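Long-range contacts in molybdopterin-guanine dinucleotide biosynthesis protein A (MobA) (Archaeoglobus fulgidus, PDB 3NGW), which probably acts as a GTP-binding nucleotidyltransferase in the biosynthesis of the molybdenum cofactor: residues Thr41-Arg46 and Tyr58-Ile63; Val87-Asp92 and Pro125-Tyr130; Leu33-Pro38 and Val96-Leu101. All coordinates share one frame; numbering follows the deposited sequence.

Contact 1 of 3, residues Thr41-Arg46 and Tyr58-Ile63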
# COMPACT_ATOMS: atom_id res chain seq x y z
N THR A 41 -9.76 -6.90 3.79
CA THR A 41 -8.35 -6.56 3.88
C THR A 41 -7.37 -7.59 4.41
O THR A 41 -7.70 -8.40 5.26
CB THR A 41 -8.23 -5.31 4.78
OG1 THR A 41 -9.16 -4.32 4.32
CG2 THR A 41 -6.83 -4.75 4.77
N VAL A 42 -6.16 -7.56 3.86
CA VAL A 42 -5.07 -8.41 4.35
C VAL A 42 -3.91 -7.45 4.54
O VAL A 42 -3.78 -6.47 3.81
CB VAL A 42 -4.64 -9.53 3.36
CG1 VAL A 42 -5.76 -10.52 3.18
CG2 VAL A 42 -4.19 -8.93 2.04
N PHE A 43 -3.09 -7.73 5.54
CA PHE A 43 -1.93 -6.90 5.82
C PHE A 43 -0.73 -7.73 5.42
O PHE A 43 -0.47 -8.79 5.98
CB PHE A 43 -1.91 -6.54 7.29
CG PHE A 43 -3.06 -5.67 7.71
CD1 PHE A 43 -2.95 -4.28 7.65
CD2 PHE A 43 -4.27 -6.24 8.08
CE1 PHE A 43 -4.06 -3.46 7.97
CE2 PHE A 43 -5.37 -5.44 8.40
CZ PHE A 43 -5.27 -4.05 8.34
N VAL A 44 -0.00 -7.24 4.41
CA VAL A 44 1.16 -7.94 3.89
C VAL A 44 2.46 -7.58 4.60
O VAL A 44 2.97 -6.46 4.47
CB VAL A 44 1.32 -7.66 2.38
CG1 VAL A 44 2.41 -8.56 1.80
CG2 VAL A 44 -0.01 -7.89 1.68
N CYS A 45 2.99 -8.55 5.33
CA CYS A 45 4.22 -8.38 6.10
C CYS A 45 5.44 -8.74 5.26
O CYS A 45 5.32 -9.41 4.24
CB CYS A 45 4.18 -9.27 7.34
SG CYS A 45 2.69 -9.03 8.33
N ARG A 46 6.61 -8.31 5.71
CA ARG A 46 7.85 -8.60 4.98
C ARG A 46 8.24 -10.07 5.05
O ARG A 46 8.93 -10.57 4.17
CB ARG A 46 8.99 -7.73 5.52
CG ARG A 46 9.18 -7.85 7.00
CD ARG A 46 10.36 -7.05 7.45
NE ARG A 46 10.39 -7.02 8.90
CZ ARG A 46 9.82 -6.07 9.64
NH1 ARG A 46 9.20 -5.05 9.07
NH2 ARG A 46 9.86 -6.17 10.96
N TYR A 58 -2.76 -8.38 17.14
CA TYR A 58 -4.04 -7.97 16.59
C TYR A 58 -4.74 -9.09 15.83
O TYR A 58 -4.09 -9.91 15.18
CB TYR A 58 -3.83 -6.80 15.64
CG TYR A 58 -2.95 -5.71 16.21
CD1 TYR A 58 -3.41 -4.89 17.22
CD2 TYR A 58 -1.66 -5.50 15.73
CE1 TYR A 58 -2.61 -3.89 17.74
CE2 TYR A 58 -0.85 -4.50 16.25
CZ TYR A 58 -1.32 -3.70 17.25
OH TYR A 58 -0.55 -2.70 17.80
N GLU A 59 -6.06 -9.12 15.92
CA GLU A 59 -6.87 -10.11 15.24
C GLU A 59 -7.16 -9.56 13.84
O GLU A 59 -8.13 -8.82 13.65
CB GLU A 59 -8.19 -10.29 15.98
CG GLU A 59 -8.98 -11.51 15.60
CD GLU A 59 -8.65 -12.69 16.49
OE1 GLU A 59 -7.50 -13.19 16.39
OE2 GLU A 59 -9.52 -13.11 17.29
N ALA A 60 -6.30 -9.90 12.88
CA ALA A 60 -6.46 -9.45 11.49
C ALA A 60 -5.76 -10.47 10.62
O ALA A 60 -5.07 -11.34 11.12
CB ALA A 60 -5.83 -8.06 11.30
N GLU A 61 -5.95 -10.37 9.31
CA GLU A 61 -5.33 -11.31 8.39
C GLU A 61 -3.93 -10.83 7.96
O GLU A 61 -3.81 -9.89 7.18
CB GLU A 61 -6.26 -11.47 7.17
CG GLU A 61 -5.77 -12.40 6.07
CD GLU A 61 -6.42 -13.78 6.12
OE1 GLU A 61 -6.30 -14.46 7.16
OE2 GLU A 61 -7.05 -14.18 5.11
N PHE A 62 -2.89 -11.47 8.48
CA PHE A 62 -1.52 -11.11 8.13
C PHE A 62 -0.91 -12.17 7.24
O PHE A 62 -0.82 -13.33 7.61
CB PHE A 62 -0.64 -10.96 9.38
CG PHE A 62 -1.06 -9.83 10.27
CD1 PHE A 62 -1.77 -10.09 11.43
CD2 PHE A 62 -0.78 -8.52 9.92
CE1 PHE A 62 -2.20 -9.05 12.25
CE2 PHE A 62 -1.20 -7.47 10.73
CZ PHE A 62 -1.92 -7.74 11.91
N ILE A 63 -0.49 -11.75 6.05
CA ILE A 63 0.10 -12.66 5.09
C ILE A 63 1.53 -12.22 4.71
O ILE A 63 2.00 -11.17 5.14
CB ILE A 63 -0.80 -12.75 3.83
CG1 ILE A 63 -0.88 -11.39 3.13
CG2 ILE A 63 -2.20 -13.18 4.24
CD1 ILE A 63 -1.60 -11.43 1.79
O HOH W 1 -7.78 -8.52 7.96

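Contact 2 of 3, residues Val87-Asp92 and Pro125-Tyr130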
# COMPACT_ATOMS: atom_id res chain seq x y z
N VAL A 87 -6.73 -3.19 -4.17
CA VAL A 87 -6.11 -1.88 -4.21
C VAL A 87 -5.04 -1.99 -3.14
O VAL A 87 -5.28 -2.57 -2.08
CB VAL A 87 -7.10 -0.74 -3.86
CG1 VAL A 87 -7.99 -0.45 -5.05
CG2 VAL A 87 -7.94 -1.14 -2.66
N VAL A 88 -3.85 -1.46 -3.43
CA VAL A 88 -2.73 -1.51 -2.50
C VAL A 88 -2.57 -0.17 -1.81
O VAL A 88 -2.79 0.88 -2.40
CB VAL A 88 -1.42 -1.88 -3.23
CG1 VAL A 88 -0.24 -1.86 -2.26
CG2 VAL A 88 -1.55 -3.26 -3.87
N ALA A 89 -2.20 -0.22 -0.54
CA ALA A 89 -2.00 0.99 0.22
C ALA A 89 -0.85 0.68 1.17
O ALA A 89 -0.86 -0.34 1.86
CB ALA A 89 -3.24 1.34 1.00
N ALA A 90 0.16 1.54 1.19
CA ALA A 90 1.28 1.32 2.07
C ALA A 90 0.99 1.96 3.42
O ALA A 90 0.28 2.96 3.50
CB ALA A 90 2.53 1.90 1.46
N ILE A 91 1.54 1.36 4.47
CA ILE A 91 1.37 1.87 5.81
C ILE A 91 2.01 3.24 5.91
O ILE A 91 1.67 4.02 6.80
CB ILE A 91 2.05 0.93 6.83
CG1 ILE A 91 1.67 1.34 8.25
CG2 ILE A 91 3.56 1.00 6.66
CD1 ILE A 91 2.06 0.32 9.30
N ASP A 92 2.94 3.53 5.00
CA ASP A 92 3.64 4.81 4.98
C ASP A 92 2.69 5.98 4.76
O ASP A 92 3.04 7.13 5.03
CB ASP A 92 4.71 4.82 3.88
CG ASP A 92 5.67 3.65 3.98
OD1 ASP A 92 5.22 2.48 3.87
OD2 ASP A 92 6.88 3.89 4.16
N PRO A 125 2.85 3.99 -7.16
CA PRO A 125 2.51 2.56 -7.20
C PRO A 125 2.00 1.91 -5.91
O PRO A 125 1.33 0.88 -5.98
CB PRO A 125 3.82 1.91 -7.66
CG PRO A 125 4.54 3.02 -8.38
CD PRO A 125 4.27 4.19 -7.48
N LEU A 126 2.32 2.49 -4.76
CA LEU A 126 1.90 1.92 -3.49
C LEU A 126 0.55 2.46 -3.02
O LEU A 126 0.22 2.38 -1.84
CB LEU A 126 2.98 2.14 -2.43
CG LEU A 126 4.31 1.47 -2.81
CD1 LEU A 126 5.26 1.50 -1.64
CD2 LEU A 126 4.04 0.03 -3.24
N LEU A 127 -0.22 2.99 -3.95
CA LEU A 127 -1.55 3.50 -3.66
C LEU A 127 -2.29 3.41 -4.99
O LEU A 127 -2.63 4.42 -5.60
CB LEU A 127 -1.47 4.94 -3.16
CG LEU A 127 -2.62 5.47 -2.31
CD1 LEU A 127 -3.73 6.00 -3.17
CD2 LEU A 127 -3.12 4.36 -1.40
N ALA A 128 -2.51 2.17 -5.43
CA ALA A 128 -3.18 1.91 -6.70
C ALA A 128 -3.87 0.55 -6.79
O ALA A 128 -3.72 -0.31 -5.91
CB ALA A 128 -2.18 2.04 -7.84
N TYR A 129 -4.62 0.37 -7.87
CA TYR A 129 -5.34 -0.86 -8.15
C TYR A 129 -4.48 -1.81 -8.98
O TYR A 129 -3.81 -1.40 -9.93
CB TYR A 129 -6.62 -0.52 -8.93
CG TYR A 129 -7.26 -1.72 -9.60
CD1 TYR A 129 -8.12 -2.57 -8.89
CD2 TYR A 129 -6.94 -2.05 -10.91
CE1 TYR A 129 -8.64 -3.73 -9.50
CE2 TYR A 129 -7.45 -3.19 -11.51
CZ TYR A 129 -8.29 -4.02 -10.81
OH TYR A 129 -8.75 -5.16 -11.43
N TYR A 130 -4.48 -3.09 -8.60
CA TYR A 130 -3.74 -4.11 -9.33
C TYR A 130 -4.70 -5.28 -9.53
O TYR A 130 -5.40 -5.68 -8.61
CB TYR A 130 -2.50 -4.60 -8.54
CG TYR A 130 -1.37 -3.58 -8.42
CD1 TYR A 130 -1.36 -2.62 -7.41
CD2 TYR A 130 -0.32 -3.56 -9.35
CE1 TYR A 130 -0.34 -1.66 -7.32
CE2 TYR A 130 0.69 -2.60 -9.27
CZ TYR A 130 0.67 -1.66 -8.26
OH TYR A 130 1.65 -0.69 -8.21

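Contact 3 of 3, residues Leu33-Pro38 and Val96-Leu101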
# COMPACT_ATOMS: atom_id res chain seq x y z
N LEU A 33 -5.03 -0.38 10.74
CA LEU A 33 -5.88 -1.46 11.21
C LEU A 33 -7.31 -0.91 11.27
O LEU A 33 -8.22 -1.46 10.66
CB LEU A 33 -5.42 -1.91 12.59
CG LEU A 33 -5.01 -3.37 12.85
CD1 LEU A 33 -4.50 -4.04 11.59
CD2 LEU A 33 -3.94 -3.40 13.95
N GLU A 34 -7.48 0.21 11.98
CA GLU A 34 -8.78 0.87 12.12
C GLU A 34 -9.37 1.31 10.79
O GLU A 34 -10.53 1.05 10.50
CB GLU A 34 -8.66 2.14 12.97
CG GLU A 34 -8.59 1.92 14.45
CD GLU A 34 -8.33 3.22 15.21
OE1 GLU A 34 -8.92 4.26 14.85
OE2 GLU A 34 -7.56 3.19 16.19
N LYS A 35 -8.55 1.99 10.00
CA LYS A 35 -8.97 2.53 8.70
C LYS A 35 -9.45 1.51 7.66
O LYS A 35 -10.38 1.80 6.92
CB LYS A 35 -7.82 3.37 8.11
CG LYS A 35 -8.11 3.93 6.72
CD LYS A 35 -6.90 4.62 6.11
CE LYS A 35 -6.66 6.01 6.67
NZ LYS A 35 -6.21 5.96 8.08
N TYR A 36 -8.84 0.33 7.64
CA TYR A 36 -9.17 -0.69 6.66
C TYR A 36 -9.94 -1.89 7.18
O TYR A 36 -10.25 -2.81 6.42
CB TYR A 36 -7.88 -1.18 5.99
CG TYR A 36 -7.08 -0.08 5.33
CD1 TYR A 36 -7.57 0.59 4.20
CD2 TYR A 36 -5.85 0.31 5.84
CE1 TYR A 36 -6.85 1.64 3.62
CE2 TYR A 36 -5.12 1.36 5.27
CZ TYR A 36 -5.63 2.02 4.16
OH TYR A 36 -4.93 3.07 3.62
N SER A 37 -10.26 -1.91 8.48
CA SER A 37 -11.00 -3.05 9.02
C SER A 37 -12.37 -3.28 8.36
O SER A 37 -12.81 -4.42 8.23
CB SER A 37 -11.15 -2.94 10.55
OG SER A 37 -11.82 -1.76 10.94
N PRO A 38 -13.05 -2.20 7.93
CA PRO A 38 -14.36 -2.34 7.30
C PRO A 38 -14.38 -3.09 5.96
O PRO A 38 -15.43 -3.55 5.52
CB PRO A 38 -14.82 -0.89 7.12
CG PRO A 38 -14.14 -0.18 8.23
CD PRO A 38 -12.76 -0.77 8.19
N VAL A 96 -4.64 8.06 4.14
CA VAL A 96 -5.38 7.67 2.96
C VAL A 96 -6.88 7.73 3.19
O VAL A 96 -7.37 7.31 4.23
CB VAL A 96 -5.03 6.25 2.50
CG1 VAL A 96 -5.99 5.81 1.41
CG2 VAL A 96 -3.60 6.22 1.98
N LYS A 97 -7.59 8.26 2.20
CA LYS A 97 -9.04 8.37 2.28
C LYS A 97 -9.72 7.19 1.59
O LYS A 97 -9.50 6.94 0.40
CB LYS A 97 -9.51 9.69 1.68
CG LYS A 97 -9.53 10.81 2.71
CD LYS A 97 -10.14 12.10 2.19
CE LYS A 97 -10.82 12.87 3.32
NZ LYS A 97 -9.93 13.02 4.54
N PRO A 98 -10.54 6.45 2.34
CA PRO A 98 -11.26 5.29 1.81
C PRO A 98 -12.03 5.60 0.53
O PRO A 98 -12.16 4.75 -0.34
CB PRO A 98 -12.18 4.90 2.97
CG PRO A 98 -11.36 5.29 4.18
CD PRO A 98 -10.85 6.66 3.76
N GLU A 99 -12.53 6.83 0.43
CA GLU A 99 -13.26 7.24 -0.75
C GLU A 99 -12.34 7.15 -1.96
O GLU A 99 -12.76 6.73 -3.03
CB GLU A 99 -13.79 8.68 -0.63
CG GLU A 99 -14.42 9.04 0.73
CD GLU A 99 -13.38 9.32 1.82
OE1 GLU A 99 -12.88 8.35 2.44
OE2 GLU A 99 -13.05 10.51 2.04
N VAL A 100 -11.09 7.57 -1.77
CA VAL A 100 -10.09 7.54 -2.84
C VAL A 100 -9.86 6.10 -3.28
O VAL A 100 -9.89 5.79 -4.48
CB VAL A 100 -8.72 8.16 -2.40
CG1 VAL A 100 -7.68 7.97 -3.50
CG2 VAL A 100 -8.88 9.64 -2.10
N LEU A 101 -9.68 5.21 -2.31
CA LEU A 101 -9.46 3.79 -2.61
C LEU A 101 -10.64 3.18 -3.33
O LEU A 101 -10.49 2.50 -4.34
CB LEU A 101 -9.17 3.01 -1.32
CG LEU A 101 -7.72 3.09 -0.82
CD1 LEU A 101 -7.61 2.45 0.55
CD2 LEU A 101 -6.80 2.37 -1.81

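Contact 1 of 3, residues Thr41-Arg46 and Tyr58-Ile63
A beta-alpha-beta unit, strand 40-44, helix 48-55 and strand 62-63, brings Phe43 and Val44 beside Phe62 and Ile63 in parallel pairing, at the end of the main sheet where strand 62-63 is outermost. Both polar backbone atoms of Phe43 bond to the same neighbour: its N donates to Glu61 O at 2.8 Å, nearly straight at 174°, and its O accepts from Ile63 N. Cys45 N continues the ladder to Ile63 O, while at the other end of the ladder a water bridges Thr41 O and Glu61 N. On the face carrying the two phenylalanines, the rings of Phe43 and Phe62 lie obliquely, with centroids 5.7 Å apart and planes at 42°. Phe43 CB presses on Phe62 CD2 at 3.5 Å, and Cys45 SG reaches the same carbon in a sulfur-aromatic contact. The Phe43 ring itself extends past this point to Ala60 CB, 3.9 Å from CE2, and to Val32 and Leu33 of helix 28-36. An alanine in place of Phe43 would keep the CB contact with Phe62 but probably leave a gap between Ala60 CB and Val32 and Leu33 where the ring had been. On the other face, Ile63 CG1 sits between its backbone N and carbonyl carbon (chi1 63°), and the extended end of the chain leads to Val42 and Val44: Ile63 CD1 touches Val42 CG2 at 3.6 Å and Val44 CG2 at 3.9 Å.

Contact 2 of 3, residues Val87-Asp92 and Pro125-Tyr130
Val88 and Ala128 meet where two antiparallel backbones run together, joined firmly by Val88 N donating to Ala128 O (2.7 Å, N-H...O 172°), whereas the return bond from Ala128 N to Val88 O and the bond from Ala90 N to Leu126 O are both weak. The chain turns a corner at Ala128, and Val88 O is also approached by Leu127 CA at 3.2 Å. Val87 pairs with Tyr129 as a non-hydrogen-bonded antiparallel pair; the two side chains cross at about a right angle, Val87 CG1 lying at the edge of the Tyr129 ring and 4.1 Å from Tyr129 CB. The Tyr129 hydroxyl leads elsewhere, to Glu109 of helix 98-111. This pairing places strand 129-130 as the antiparallel member of an otherwise largely parallel sheet, as expected of a GT-A nucleotidyltransferase fold, with strand 86-90 as its neighbour. On the face toward helix 72-83, Val88 CG2, anti to its carbonyl carbon (CG1 anti to the backbone N, chi1 177°), packs obliquely on Tyr130 CD1 at 3.6 Å, and both side chains touch Ile76. Tyr130 OH donates to Pro125 O at 2.7 Å; that bond reaches back across the corner and fixes the position of the hydroxyl end of the side chain. On the opposite face from Val88, Ala89 CB meets Leu127 CD2 at 3.9 Å. Farther along the strand, Ala90 CB rests against Leu126 CB, also at 3.9 Å.

Contact 3 of 3, residues Leu33-Pro38 and Val96-Leu101
Tyr36 and Lys35, from helix 28-36, carry the contact with Val96, Pro98 and Leu101, which sets the C-terminal part of that helix against the start of helix 98-111 and the loop just before it. Leu101 CD1 comes in at the edge of the Tyr36 ring, near its plane, 3.3 Å from CE1, and the two side chains cross at about a right angle. The ring also packs on Val3 and Val5 of strand 2-6. Its phenol oxygen goes on to the branch of a valine side chain, with Tyr36 OH 3.4 Å from Val96 CB and 3.7 Å from CG1. Aliphatic carbons of Lys35 add a second layer: CG, anti to the backbone N (chi1 177°), lies over the centre of the Tyr36 ring, 3.9 Å above its plane, and Lys35 CG loosely faces Pro98 CG at 4.3 Å. The Lys35 chain is bent about its CG-CD and CD-CE bonds, and NZ gives a hydrogen bond to Pro94 O, just ahead of the second segment. Hydrophobic side chains and the lysine's methylenes thus hold helix 28-36 to the start of helix 98-111, and the polar tie at the lysine tip is likely to fix the approach of the loop that leads into the second helix.

From the N terminus, helix 28-36 supplies the first half of contact 3, left open while the chain goes on. Contact 1 opens at 41-46 and closes at 58-63, completing its loop within the longer one. Contact 2 then opens at 87-92; contact 3 closes at 96-101, and contact 2 only at 125-130, so these two cross. Contacts 1 and 2 follow in series and belong to the same sheet, one at its outermost strand and the other near the chain's centre, without touching. Contact 3 bridges them: Leu33 packs on Phe43 and Tyr58 of contact 1, while Tyr36 and Leu101 rest on Ala89 and Val87 of contact 2, binding two helices to one sheet.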